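Local coordinates for mitogen-activated protein kinase kinase kinase 15 (Homo sapiens, PDB 6V0M) that phosphorylates MAP kinase kinases as a MAP3K, its sterile alpha-motif domain probably mediating complex formation among apoptosis signal-regulating kinases, at residues 5-10 with 22-27; 27-32 with 44-49; 38-43 with 51-56. All coordinates share one frame; numbering follows the deposited sequence.

Contact 1. Residues 5-10 with 22-27; sequences KELIDW and EKIVEE
The short helical segments 5-10 and 22-26 run nearly antiparallel, at 150° between their directions, with axes 10.9 Å apart at closest approach, and Ile8 and Val25 are the residues whose backbones come nearest. Everything that touches between them is aliphatic. Val25 reaches across with one methyl, CG2, which is met by two side chains of successive residues: Leu7 CD2 lies 4.0 Å from Val25 CG2, and Ile8 CG1 lies 4.1 Å from that same methyl. In Val25 it is CG1 that stands anti to the backbone N (chi1 162°), which puts CG2 beside that N and leaves it to do the touching. Leu7 does double duty, because its CD2 methyl also meets Ile24 CG2, at 4.3 Å. Helices 4-13 and 18-26 are the first two of the five-helix bundle that defines a sterile alpha-motif domain, and their apolar sides meet here through branched side chains, with no hydrogen bond between the segments. Leu7 and Ile24 form the buried part of the seam; Ile8 and Val25 lie nearer its partly exposed margin. Ile24 also touches Leu11, while Val25 packs on Asp4, at the start of helix 4-13. Lys5 and Asp9 lie away from the contact, where Lys5 NZ forms a salt bridge with Asp9 OD2, one turn on, at 3.2 Å, using the syn lone pair of that oxygen; the other oxygen, OD1, pairs with Arg12.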
ATOM      1  N   LYS A   5      11.522  -0.938   6.092  1.00 26.39           N
ATOM      2  CA  LYS A   5      12.249  -0.080   5.147  1.00 28.66           C
ATOM      3  C   LYS A   5      11.680  -0.303   3.728  1.00 28.13           C
ATOM      4  O   LYS A   5      11.428   0.662   3.015  1.00 27.08           O
ATOM      5  CB  LYS A   5      13.749  -0.283   5.171  1.00 33.09           C
ATOM      6  CG  LYS A   5      14.476   0.696   4.249  1.00 36.25           C
ATOM      7  CD  LYS A   5      15.944   0.374   4.172  1.00 43.96           C
ATOM      8  CE  LYS A   5      16.517   0.782   2.819  1.00 49.15           C
ATOM      9  NZ  LYS A   5      16.371   2.229   2.563  1.00 50.69           N
ATOM     10  N   GLU A   6      11.484  -1.557   3.334  1.00 31.71           N
ATOM     11  CA  GLU A   6      10.938  -1.872   1.985  1.00 34.62           C
ATOM     12  C   GLU A   6       9.535  -1.300   1.783  1.00 30.95           C
ATOM     13  O   GLU A   6       9.219  -0.737   0.734  1.00 27.62           O
ATOM     14  CB  GLU A   6      10.976  -3.372   1.662  1.00 45.33           C
ATOM     15  CG  GLU A   6      10.203  -4.326   2.562  1.00 52.73           C
ATOM     16  CD  GLU A   6       9.909  -5.712   1.923  1.00 59.58           C
ATOM     17  OE1 GLU A   6      10.561  -6.127   0.912  1.00 71.09           O
ATOM     18  OE2 GLU A   6       9.028  -6.421   2.463  1.00 54.69           O
ATOM     19  N   LEU A   7       8.706  -1.416   2.822  1.00 29.08           N
ATOM     20  CA  LEU A   7       7.357  -0.872   2.834  1.00 27.11           C
ATOM     21  C   LEU A   7       7.398   0.630   2.729  1.00 25.75           C
ATOM     22  O   LEU A   7       6.694   1.208   1.935  1.00 25.23           O
ATOM     23  CB  LEU A   7       6.621  -1.314   4.110  1.00 25.66           C
ATOM     24  CG  LEU A   7       5.239  -0.662   4.373  1.00 26.14           C
ATOM     25  CD1 LEU A   7       4.285  -1.056   3.287  1.00 25.79           C
ATOM     26  CD2 LEU A   7       4.702  -0.949   5.764  1.00 32.41           C
ATOM     27  N   ILE A   8       8.166   1.276   3.606  1.00 25.43           N
ATOM     28  CA  ILE A   8       8.246   2.738   3.655  1.00 24.69           C
ATOM     29  C   ILE A   8       8.716   3.324   2.307  1.00 28.54           C
ATOM     30  O   ILE A   8       8.124   4.306   1.795  1.00 29.07           O
ATOM     31  CB  ILE A   8       9.111   3.162   4.799  1.00 24.99           C
ATOM     32  CG1 ILE A   8       8.379   2.870   6.130  1.00 28.88           C
ATOM     33  CG2 ILE A   8       9.494   4.643   4.701  1.00 28.63           C
ATOM     34  CD1 ILE A   8       9.235   3.081   7.390  1.00 33.15           C
ATOM     35  N   ASP A   9       9.755   2.712   1.719  1.00 26.97           N
ATOM     36  CA  ASP A   9      10.279   3.179   0.445  1.00 31.51           C
ATOM     37  C   ASP A   9       9.237   3.106  -0.682  1.00 30.32           C
ATOM     38  O   ASP A   9       9.108   4.033  -1.466  1.00 28.55           O
ATOM     39  CB  ASP A   9      11.542   2.415   0.052  1.00 34.24           C
ATOM     40  CG  ASP A   9      12.738   2.758   0.918  1.00 36.10           C
ATOM     41  OD1 ASP A   9      12.735   3.805   1.647  1.00 39.29           O
ATOM     42  OD2 ASP A   9      13.694   1.950   0.858  1.00 37.13           O
ATOM     43  N   TRP A  10       8.483   2.001  -0.729  1.00 30.44           N
ATOM     44  CA  TRP A  10       7.438   1.776  -1.737  1.00 29.73           C
ATOM     45  C   TRP A  10       6.262   2.777  -1.540  1.00 29.75           C
ATOM     46  O   TRP A  10       5.780   3.364  -2.503  1.00 29.17           O
ATOM     47  CB  TRP A  10       6.933   0.322  -1.671  1.00 29.03           C
ATOM     48  CG  TRP A  10       5.893  -0.034  -2.705  1.00 32.29           C
ATOM     49  CD1 TRP A  10       6.107  -0.560  -3.907  1.00 35.47           C
ATOM     50  CD2 TRP A  10       4.474   0.141  -2.589  1.00 29.33           C
ATOM     51  NE1 TRP A  10       4.910  -0.813  -4.561  1.00 30.69           N
ATOM     52  CE2 TRP A  10       3.895  -0.348  -3.777  1.00 29.58           C
ATOM     53  CE3 TRP A  10       3.635   0.604  -1.566  1.00 27.46           C
ATOM     54  CZ2 TRP A  10       2.523  -0.355  -3.990  1.00 30.38           C
ATOM     55  CZ3 TRP A  10       2.294   0.615  -1.786  1.00 31.24           C
ATOM     56  CH2 TRP A  10       1.745   0.111  -3.000  1.00 29.76           C
ATOM     57  N   GLU A  22       3.149   6.519   8.841  1.00 26.05           N
ATOM     58  CA  GLU A  22       3.070   6.115  10.265  1.00 27.90           C
ATOM     59  C   GLU A  22       1.848   5.291  10.585  1.00 27.83           C
ATOM     60  O   GLU A  22       1.937   4.256  11.255  1.00 24.86           O
ATOM     61  CB  GLU A  22       3.138   7.325  11.193  1.00 32.38           C
ATOM     62  CG  GLU A  22       4.516   7.924  11.264  1.00 33.52           C
ATOM     63  CD  GLU A  22       4.576   9.232  12.041  1.00 38.24           C
ATOM     64  OE1 GLU A  22       3.563   9.568  12.699  1.00 35.47           O
ATOM     65  OE2 GLU A  22       5.653   9.893  12.014  1.00 40.19           O
ATOM     66  N   LYS A  23       0.697   5.723  10.050  1.00 30.97           N
ATOM     67  CA  LYS A  23      -0.540   5.017  10.214  1.00 35.03           C
ATOM     68  C   LYS A  23      -0.485   3.586   9.679  1.00 29.10           C
ATOM     69  O   LYS A  23      -0.898   2.612  10.389  1.00 26.81           O
ATOM     70  CB  LYS A  23      -1.688   5.799   9.540  1.00 36.09           C
ATOM     71  CG  LYS A  23      -2.210   6.899  10.411  1.00 48.43           C
ATOM     72  CD  LYS A  23      -3.134   7.852   9.643  1.00 59.22           C
ATOM     73  CE  LYS A  23      -4.454   7.231   9.231  1.00 56.78           C
ATOM     74  NZ  LYS A  23      -5.085   8.091   8.170  1.00 58.95           N
ATOM     75  N   ILE A  24       0.036   3.421   8.448  1.00 27.09           N
ATOM     76  CA  ILE A  24       0.153   2.101   7.886  1.00 24.86           C
ATOM     77  C   ILE A  24       1.107   1.172   8.644  1.00 29.82           C
ATOM     78  O   ILE A  24       0.814  -0.014   8.932  1.00 25.28           O
ATOM     79  CB  ILE A  24       0.531   2.224   6.393  1.00 27.16           C
ATOM     80  CG1 ILE A  24      -0.672   2.889   5.713  1.00 31.55           C
ATOM     81  CG2 ILE A  24       0.758   0.859   5.823  1.00 25.52           C
ATOM     82  CD1 ILE A  24      -0.434   3.249   4.243  1.00 30.26           C
ATOM     83  N   VAL A  25       2.254   1.740   9.019  1.00 25.80           N
ATOM     84  CA  VAL A  25       3.246   0.992   9.805  1.00 25.27           C
ATOM     85  C   VAL A  25       2.680   0.603  11.166  1.00 24.18           C
ATOM     86  O   VAL A  25       2.877  -0.520  11.639  1.00 29.29           O
ATOM     87  CB  VAL A  25       4.526   1.842   9.910  1.00 28.76           C
ATOM     88  CG1 VAL A  25       5.432   1.347  11.066  1.00 31.84           C
ATOM     89  CG2 VAL A  25       5.216   1.884   8.523  1.00 31.69           C
ATOM     90  N   GLU A  26       1.973   1.520  11.814  1.00 27.01           N
ATOM     91  CA  GLU A  26       1.392   1.214  13.164  1.00 29.75           C
ATOM     92  C   GLU A  26       0.414   0.066  13.143  1.00 28.75           C
ATOM     93  O   GLU A  26       0.275  -0.609  14.118  1.00 25.30           O
ATOM     94  CB  GLU A  26       0.726   2.442  13.727  1.00 32.66           C
ATOM     95  CG  GLU A  26       1.751   3.470  14.161  1.00 40.15           C
ATOM     96  CD  GLU A  26       1.114   4.782  14.570  1.00 39.78           C
ATOM     97  OE1 GLU A  26      -0.117   4.917  14.414  1.00 39.78           O
ATOM     98  OE2 GLU A  26       1.858   5.687  15.011  1.00 43.99           O
ATOM     99  N   GLU A  27      -0.236  -0.182  11.991  1.00 25.98           N
ATOM    100  CA  GLU A  27      -1.103  -1.343  11.827  1.00 28.67           C
ATOM    101  C   GLU A  27      -0.382  -2.628  11.517  1.00 27.03           C
ATOM    102  O   GLU A  27      -0.981  -3.704  11.529  1.00 27.69           O
ATOM    103  CB  GLU A  27      -2.160  -1.074  10.744  1.00 29.79           C
ATOM    104  CG  GLU A  27      -3.167   0.006  11.023  1.00 30.60           C
ATOM    105  CD  GLU A  27      -3.939  -0.205  12.322  1.00 42.17           C
ATOM    106  OE1 GLU A  27      -4.325  -1.338  12.681  1.00 37.30           O
ATOM    107  OE2 GLU A  27      -4.100   0.798  13.049  1.00 44.05           O
TER

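Contact 2. Residues 27-32 with 44-49; sequences EGYTLS and RYLRLR
Leu46 spreads its two methyls over two residues at the end of helix 18-26 and just beyond it: CD1 goes to the ring of Tyr29 and CD2 to the aliphatic part of Glu27. Leu46 CD1 approaches Tyr29 CE2 obliquely, at 4.1 Å, and the two side chains come at each other from opposite directions. The other branch, Leu46 CD2, lies 4.0 Å from Glu27 CG. Here the chains slide past one another, and it is the methylene of the glutamate that packs. The Glu27 chain folds at chi2 (-56°), bringing CD back beside CA instead of extending it, and it is CG that comes closest to the leucine. No hydrogen bond joins the two segments, and the contact is a small one at the surface. Both partners sit at helix ends that are closed in the same way. Gly28 and Arg47 each have positive phi, at 76° and 57°, and each ends its helix in a Schellman motif, so the contact brings together two helix C-termini and the turns that leave them. Beyond the first turn, Thr30 is the N-cap of helix 31-37, its hydroxyl capping a backbone N farther along. The Tyr29 ring also touches Ile24 on helix 18-26 and Asp42 on helix 40-45, while Leu48, in the second turn, packs on Leu43 of helix 40-45 and on Leu53 of helix 50-70.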
ATOM      1  N   GLU A  27      -0.236  -0.182  11.991  1.00 25.98           N
ATOM      2  CA  GLU A  27      -1.103  -1.343  11.827  1.00 28.67           C
ATOM      3  C   GLU A  27      -0.382  -2.628  11.517  1.00 27.03           C
ATOM      4  O   GLU A  27      -0.981  -3.704  11.529  1.00 27.69           O
ATOM      5  CB  GLU A  27      -2.160  -1.074  10.744  1.00 29.79           C
ATOM      6  CG  GLU A  27      -3.167   0.006  11.023  1.00 30.60           C
ATOM      7  CD  GLU A  27      -3.939  -0.205  12.322  1.00 42.17           C
ATOM      8  OE1 GLU A  27      -4.325  -1.338  12.681  1.00 37.30           O
ATOM      9  OE2 GLU A  27      -4.100   0.798  13.049  1.00 44.05           O
ATOM     10  N   GLY A  28       0.939  -2.576  11.294  1.00 26.38           N
ATOM     11  CA  GLY A  28       1.703  -3.784  11.118  1.00 28.33           C
ATOM     12  C   GLY A  28       1.471  -4.386   9.720  1.00 24.20           C
ATOM     13  O   GLY A  28       1.656  -5.555   9.510  1.00 27.49           O
ATOM     14  N   TYR A  29       1.033  -3.550   8.792  1.00 24.01           N
ATOM     15  CA  TYR A  29       1.023  -3.976   7.345  1.00 24.52           C
ATOM     16  C   TYR A  29       2.459  -4.197   6.856  1.00 30.30           C
ATOM     17  O   TYR A  29       3.346  -3.447   7.143  1.00 31.00           O
ATOM     18  CB  TYR A  29       0.327  -2.986   6.441  1.00 26.36           C
ATOM     19  CG  TYR A  29      -1.174  -2.901   6.547  1.00 26.87           C
ATOM     20  CD1 TYR A  29      -1.990  -3.871   5.994  1.00 27.80           C
ATOM     21  CD2 TYR A  29      -1.798  -1.843   7.160  1.00 27.21           C
ATOM     22  CE1 TYR A  29      -3.347  -3.773   6.009  1.00 31.97           C
ATOM     23  CE2 TYR A  29      -3.177  -1.783   7.266  1.00 29.15           C
ATOM     24  CZ  TYR A  29      -3.950  -2.762   6.676  1.00 30.48           C
ATOM     25  OH  TYR A  29      -5.295  -2.709   6.760  1.00 33.42           O
ATOM     26  N   THR A  30       2.643  -5.255   6.077  1.00 27.96           N
ATOM     27  CA  THR A  30       3.903  -5.501   5.347  1.00 27.55           C
ATOM     28  C   THR A  30       3.606  -5.125   3.909  1.00 28.76           C
ATOM     29  O   THR A  30       2.431  -5.011   3.477  1.00 23.81           O
ATOM     30  CB  THR A  30       4.312  -6.967   5.428  1.00 30.45           C
ATOM     31  OG1 THR A  30       3.317  -7.774   4.788  1.00 30.40           O
ATOM     32  CG2 THR A  30       4.459  -7.491   6.832  1.00 30.65           C
ATOM     33  N   LEU A  31       4.689  -4.995   3.143  1.00 28.79           N
ATOM     34  CA  LEU A  31       4.564  -4.740   1.725  1.00 26.88           C
ATOM     35  C   LEU A  31       3.803  -5.901   1.105  1.00 25.72           C
ATOM     36  O   LEU A  31       2.915  -5.700   0.265  1.00 29.02           O
ATOM     37  CB  LEU A  31       5.939  -4.545   1.092  1.00 30.18           C
ATOM     38  CG  LEU A  31       5.995  -4.166  -0.392  1.00 27.96           C
ATOM     39  CD1 LEU A  31       5.104  -3.033  -0.724  1.00 27.72           C
ATOM     40  CD2 LEU A  31       7.449  -3.822  -0.728  1.00 32.47           C
ATOM     41  N   SER A  32       4.102  -7.129   1.536  1.00 28.20           N
ATOM     42  CA  SER A  32       3.338  -8.287   1.036  1.00 27.19           C
ATOM     43  C   SER A  32       1.828  -8.146   1.208  1.00 27.40           C
ATOM     44  O   SER A  32       1.003  -8.459   0.300  1.00 29.26           O
ATOM     45  CB  SER A  32       3.817  -9.573   1.699  1.00 32.14           C
ATOM     46  OG  SER A  32       3.151 -10.631   1.119  1.00 30.50           O
ATOM     47  N   ARG A  44      -9.800   2.733   2.794  1.00 29.06           N
ATOM     48  CA  ARG A  44     -10.820   3.671   3.244  1.00 31.47           C
ATOM     49  C   ARG A  44     -10.912   3.714   4.772  1.00 33.61           C
ATOM     50  O   ARG A  44     -11.061   4.784   5.386  1.00 33.92           O
ATOM     51  CB  ARG A  44     -12.158   3.380   2.606  1.00 35.41           C
ATOM     52  CG  ARG A  44     -12.096   3.504   1.066  1.00 40.77           C
ATOM     53  CD  ARG A  44     -13.265   4.148   0.365  1.00 47.26           C
ATOM     54  NE  ARG A  44     -12.816   5.140  -0.647  1.00 60.53           N
ATOM     55  CZ  ARG A  44     -12.713   4.937  -1.970  1.00 67.91           C
ATOM     56  NH1 ARG A  44     -13.045   3.778  -2.530  1.00 66.66           N
ATOM     57  NH2 ARG A  44     -12.285   5.922  -2.750  1.00 67.50           N
ATOM     58  N   TYR A  45     -10.808   2.542   5.404  1.00 32.60           N
ATOM     59  CA  TYR A  45     -10.887   2.487   6.877  1.00 32.16           C
ATOM     60  C   TYR A  45      -9.689   3.220   7.490  1.00 30.81           C
ATOM     61  O   TYR A  45      -9.808   3.844   8.553  1.00 32.64           O
ATOM     62  CB  TYR A  45     -10.970   1.020   7.353  1.00 32.14           C
ATOM     63  CG  TYR A  45     -11.150   0.842   8.809  1.00 33.03           C
ATOM     64  CD1 TYR A  45     -12.397   0.995   9.396  1.00 38.07           C
ATOM     65  CD2 TYR A  45     -10.075   0.536   9.608  1.00 39.22           C
ATOM     66  CE1 TYR A  45     -12.568   0.827  10.791  1.00 43.49           C
ATOM     67  CE2 TYR A  45     -10.213   0.358  10.973  1.00 37.77           C
ATOM     68  CZ  TYR A  45     -11.462   0.493  11.550  1.00 38.99           C
ATOM     69  OH  TYR A  45     -11.576   0.348  12.902  1.00 50.39           O
ATOM     70  N   LEU A  46      -8.531   3.165   6.821  1.00 29.94           N
ATOM     71  CA  LEU A  46      -7.352   3.901   7.255  1.00 31.13           C
ATOM     72  C   LEU A  46      -7.499   5.391   7.065  1.00 32.11           C
ATOM     73  O   LEU A  46      -6.642   6.129   7.496  1.00 34.26           O
ATOM     74  CB  LEU A  46      -6.120   3.435   6.477  1.00 31.75           C
ATOM     75  CG  LEU A  46      -5.603   2.050   6.807  1.00 37.81           C
ATOM     76  CD1 LEU A  46      -4.792   1.551   5.618  1.00 40.40           C
ATOM     77  CD2 LEU A  46      -4.789   2.192   8.085  1.00 38.59           C
ATOM     78  N   ARG A  47      -8.592   5.807   6.424  1.00 32.92           N
ATOM     79  CA  ARG A  47      -8.847   7.206   6.067  1.00 38.14           C
ATOM     80  C   ARG A  47      -7.754   7.845   5.202  1.00 31.93           C
ATOM     81  O   ARG A  47      -7.438   9.047   5.362  1.00 33.29           O
ATOM     82  CB  ARG A  47      -9.110   8.056   7.304  1.00 35.47           C
ATOM     83  CG  ARG A  47     -10.296   7.514   8.081  1.00 43.19           C
ATOM     84  CD  ARG A  47     -10.454   8.344   9.304  1.00 47.93           C
ATOM     85  NE  ARG A  47     -11.644   7.986  10.061  1.00 59.93           N
ATOM     86  CZ  ARG A  47     -11.646   7.320  11.215  1.00 65.10           C
ATOM     87  NH1 ARG A  47     -10.513   6.878  11.754  1.00 71.16           N
ATOM     88  NH2 ARG A  47     -12.797   7.085  11.838  1.00 69.77           N
ATOM     89  N   LEU A  48      -7.288   7.085   4.210  1.00 27.81           N
ATOM     90  CA  LEU A  48      -6.402   7.617   3.199  1.00 27.84           C
ATOM     91  C   LEU A  48      -7.123   8.636   2.370  1.00 26.60           C
ATOM     92  O   LEU A  48      -8.299   8.476   2.027  1.00 30.41           O
ATOM     93  CB  LEU A  48      -5.767   6.554   2.312  1.00 30.31           C
ATOM     94  CG  LEU A  48      -4.953   5.352   2.765  1.00 33.48           C
ATOM     95  CD1 LEU A  48      -4.123   4.876   1.577  1.00 40.60           C
ATOM     96  CD2 LEU A  48      -4.110   5.687   3.943  1.00 34.35           C
ATOM     97  N   ARG A  49      -6.430   9.743   2.080  1.00 27.17           N
ATOM     98  CA  ARG A  49      -6.916  10.749   1.157  1.00 28.99           C
ATOM     99  C   ARG A  49      -6.951  10.181  -0.277  1.00 27.56           C
ATOM    100  O   ARG A  49      -6.178   9.252  -0.618  1.00 27.71           O
ATOM    101  CB  ARG A  49      -5.994  11.964   1.201  1.00 31.07           C
ATOM    102  CG  ARG A  49      -5.917  12.695   2.534  1.00 41.06           C
ATOM    103  CD  ARG A  49      -4.985  13.894   2.388  1.00 47.92           C
ATOM    104  NE  ARG A  49      -4.554  14.463   3.664  1.00 51.19           N
ATOM    105  CZ  ARG A  49      -3.396  14.199   4.286  1.00 54.17           C
ATOM    106  NH1 ARG A  49      -2.510  13.326   3.802  1.00 49.08           N
ATOM    107  NH2 ARG A  49      -3.127  14.801   5.441  1.00 51.16           N
TER

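Contact 3. Residues 38-43 with 51-56; sequences ITKEDL and GLLCRL
Leu53 and Leu43 make the tightest meeting here, with Leu53 CD1 3.7 Å from Leu43 CB. The two side chains cross at a slant, and Leu43 CD1 reaches on past Leu53 to lie 4.1 Å from Leu56 CD2, one turn farther along the same helix. On its other branch Leu53 CD2 is met by Lys40 CG at 4.0 Å, the lysine lying across the leucine at about a right angle and contributing its methylene chain. With CG beside the backbone N (chi1 -57°) and CD1 anti to CA (chi2 173°), Leu43 reaches both leucines. The three leucines are buried in the sterile alpha-motif bundle, with Lys40 at the edge, where short helix 40-45 rests on the first turns of the long C-terminal helix 50-70. Around them, Trp57 of that helix touches both Lys40 and Leu43, and Leu56 packs on Trp10 and Leu11 of helix 4-13. Farther out, a capping box starts helix 40-45. The backbone N of Thr39 donates to Asp42 OD2 at 2.8 Å and nearly straight (171°), meeting that oxygen on its anti side; the return bond, Asp42 N to Thr39 OG1, is weak. Just before the box, Ile38 O accepts a hydrogen bond from Arg64.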
ATOM      1  N   ILE A  38      -4.633  -6.649   0.893  1.00 29.64           N
ATOM      2  CA  ILE A  38      -5.567  -5.568   1.214  1.00 30.72           C
ATOM      3  C   ILE A  38      -6.622  -5.322   0.154  1.00 35.41           C
ATOM      4  O   ILE A  38      -6.467  -5.667  -1.041  1.00 33.49           O
ATOM      5  CB  ILE A  38      -4.887  -4.233   1.513  1.00 31.35           C
ATOM      6  CG1 ILE A  38      -4.165  -3.729   0.273  1.00 27.42           C
ATOM      7  CG2 ILE A  38      -4.046  -4.404   2.786  1.00 36.47           C
ATOM      8  CD1 ILE A  38      -3.820  -2.305   0.236  1.00 28.67           C
ATOM      9  N   THR A  39      -7.746  -4.791   0.633  1.00 36.19           N
ATOM     10  CA  THR A  39      -8.829  -4.379  -0.218  1.00 32.74           C
ATOM     11  C   THR A  39      -8.883  -2.896  -0.180  1.00 35.26           C
ATOM     12  O   THR A  39      -8.324  -2.240   0.722  1.00 31.73           O
ATOM     13  CB  THR A  39     -10.156  -4.958   0.227  1.00 38.62           C
ATOM     14  OG1 THR A  39     -10.544  -4.367   1.503  1.00 34.90           O
ATOM     15  CG2 THR A  39     -10.072  -6.483   0.291  1.00 40.68           C
ATOM     16  N   LYS A  40      -9.630  -2.332  -1.126  1.00 33.91           N
ATOM     17  CA  LYS A  40      -9.825  -0.894  -1.136  1.00 37.38           C
ATOM     18  C   LYS A  40     -10.496  -0.460   0.178  1.00 37.62           C
ATOM     19  O   LYS A  40     -10.209   0.628   0.685  1.00 39.72           O
ATOM     20  CB  LYS A  40     -10.666  -0.509  -2.330  1.00 39.71           C
ATOM     21  CG  LYS A  40     -10.106   0.699  -3.042  1.00 52.30           C
ATOM     22  CD  LYS A  40     -10.929   1.086  -4.254  1.00 54.21           C
ATOM     23  CE  LYS A  40     -11.279  -0.137  -5.083  1.00 61.70           C
ATOM     24  NZ  LYS A  40     -11.666   0.205  -6.467  1.00 72.77           N
ATOM     25  N   GLU A  41     -11.389  -1.296   0.719  1.00 33.21           N
ATOM     26  CA  GLU A  41     -12.077  -0.972   1.969  1.00 38.42           C
ATOM     27  C   GLU A  41     -11.126  -0.776   3.157  1.00 34.05           C
ATOM     28  O   GLU A  41     -11.353   0.088   4.020  1.00 33.52           O
ATOM     29  CB  GLU A  41     -13.138  -2.038   2.283  1.00 40.50           C
ATOM     30  CG  GLU A  41     -14.068  -1.711   3.442  1.00 44.16           C
ATOM     31  CD  GLU A  41     -13.513  -1.965   4.865  1.00 44.48           C
ATOM     32  OE1 GLU A  41     -12.552  -2.719   5.066  1.00 39.11           O
ATOM     33  OE2 GLU A  41     -13.978  -1.292   5.783  1.00 44.05           O
ATOM     34  N   ASP A  42     -10.027  -1.534   3.173  1.00 30.00           N
ATOM     35  CA  ASP A  42      -8.957  -1.383   4.209  1.00 28.77           C
ATOM     36  C   ASP A  42      -8.368  -0.007   4.098  1.00 31.09           C
ATOM     37  O   ASP A  42      -8.177   0.629   5.117  1.00 36.14           O
ATOM     38  CB  ASP A  42      -7.821  -2.402   4.033  1.00 27.31           C
ATOM     39  CG  ASP A  42      -8.276  -3.827   4.298  1.00 29.54           C
ATOM     40  OD1 ASP A  42      -8.880  -4.033   5.372  1.00 30.84           O
ATOM     41  OD2 ASP A  42      -8.057  -4.748   3.418  1.00 28.88           O
ATOM     42  N   LEU A  43      -8.096   0.440   2.857  1.00 29.32           N
ATOM     43  CA  LEU A  43      -7.531   1.781   2.641  1.00 28.90           C
ATOM     44  C   LEU A  43      -8.507   2.894   3.100  1.00 27.89           C
ATOM     45  O   LEU A  43      -8.088   3.845   3.737  1.00 30.09           O
ATOM     46  CB  LEU A  43      -7.149   1.988   1.190  1.00 33.12           C
ATOM     47  CG  LEU A  43      -6.158   0.990   0.596  1.00 35.05           C
ATOM     48  CD1 LEU A  43      -6.004   1.227  -0.897  1.00 42.05           C
ATOM     49  CD2 LEU A  43      -4.843   1.074   1.327  1.00 32.06           C
ATOM     50  N   GLY A  51      -6.195  11.003  -3.418  1.00 30.45           N
ATOM     51  CA  GLY A  51      -5.043  11.000  -4.323  1.00 31.32           C
ATOM     52  C   GLY A  51      -4.129   9.818  -4.065  1.00 28.91           C
ATOM     53  O   GLY A  51      -3.790   9.015  -4.947  1.00 29.56           O
ATOM     54  N   LEU A  52      -3.707   9.664  -2.807  1.00 24.72           N
ATOM     55  CA  LEU A  52      -2.847   8.559  -2.454  1.00 27.17           C
ATOM     56  C   LEU A  52      -3.565   7.233  -2.631  1.00 25.90           C
ATOM     57  O   LEU A  52      -2.964   6.273  -3.107  1.00 27.55           O
ATOM     58  CB  LEU A  52      -2.325   8.666  -1.006  1.00 26.85           C
ATOM     59  CG  LEU A  52      -1.523   7.473  -0.520  1.00 30.64           C
ATOM     60  CD1 LEU A  52      -0.230   7.472  -1.299  1.00 31.77           C
ATOM     61  CD2 LEU A  52      -1.284   7.674   0.992  1.00 34.80           C
ATOM     62  N   LEU A  53      -4.845   7.180  -2.235  1.00 26.39           N
ATOM     63  CA  LEU A  53      -5.586   5.956  -2.325  1.00 27.83           C
ATOM     64  C   LEU A  53      -5.671   5.533  -3.795  1.00 28.89           C
ATOM     65  O   LEU A  53      -5.463   4.389  -4.137  1.00 27.42           O
ATOM     66  CB  LEU A  53      -6.953   6.135  -1.755  1.00 29.54           C
ATOM     67  CG  LEU A  53      -7.683   4.819  -1.518  1.00 33.86           C
ATOM     68  CD1 LEU A  53      -8.615   5.037  -0.281  1.00 40.62           C
ATOM     69  CD2 LEU A  53      -8.402   4.306  -2.726  1.00 37.51           C
ATOM     70  N   CYS A  54      -5.880   6.516  -4.653  1.00 26.97           N
ATOM     71  CA  CYS A  54      -6.017   6.249  -6.132  1.00 28.92           C
ATOM     72  C   CYS A  54      -4.716   5.677  -6.684  1.00 30.90           C
ATOM     73  O   CYS A  54      -4.716   4.597  -7.276  1.00 29.22           O
ATOM     74  CB  CYS A  54      -6.396   7.513  -6.768  1.00 33.86           C
ATOM     75  SG  CYS A  54      -6.448   7.419  -8.537  1.00 36.00           S
ATOM     76  N   ARG A  55      -3.613   6.356  -6.359  1.00 30.35           N
ATOM     77  CA  ARG A  55      -2.262   5.968  -6.753  1.00 35.61           C
ATOM     78  C   ARG A  55      -1.845   4.637  -6.236  1.00 32.22           C
ATOM     79  O   ARG A  55      -1.282   3.788  -6.966  1.00 31.78           O
ATOM     80  CB  ARG A  55      -1.236   7.026  -6.215  1.00 38.72           C
ATOM     81  CG  ARG A  55      -1.280   8.221  -7.110  1.00 41.88           C
ATOM     82  CD  ARG A  55      -0.201   9.262  -6.890  1.00 42.25           C
ATOM     83  NE  ARG A  55      -0.059   9.555  -5.518  1.00 48.32           N
ATOM     84  CZ  ARG A  55      -0.577  10.577  -4.875  1.00 36.70           C
ATOM     85  NH1 ARG A  55      -1.381  11.505  -5.414  1.00 32.58           N
ATOM     86  NH2 ARG A  55      -0.333  10.630  -3.607  1.00 38.22           N
ATOM     87  N   LEU A  56      -2.055   4.444  -4.927  1.00 28.27           N
ATOM     88  CA  LEU A  56      -1.662   3.238  -4.289  1.00 29.94           C
ATOM     89  C   LEU A  56      -2.438   2.018  -4.838  1.00 25.30           C
ATOM     90  O   LEU A  56      -1.840   0.973  -5.186  1.00 26.73           O
ATOM     91  CB  LEU A  56      -1.835   3.428  -2.782  1.00 29.99           C
ATOM     92  CG  LEU A  56      -1.100   2.425  -1.949  1.00 33.83           C
ATOM     93  CD1 LEU A  56      -0.819   3.053  -0.581  1.00 31.16           C
ATOM     94  CD2 LEU A  56      -1.984   1.212  -1.906  1.00 32.28           C
TER

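Contact 2 lies between the other two, its centre about 8 Å from the centre of each, while contacts 1 and 3 stand about 14 Å apart on opposite sides of the chain's centre. Contacts 1 and 2 share Glu27 and are joined by the probable hydrogen bond of Lys23 NZ to Leu46 O, at 2.6 Å. Tyr29 carries contact 2 into contact 3, with its CE1 3.4 Å from Ile38 CG2. Contacts 1 and 3 still touch at one point, Trp10 CH2 lying 3.8 Å from Leu56 CG. Along the chain contact 2 opens at Glu27, where contact 1 closes, whereas the segments of contacts 2 and 3 alternate.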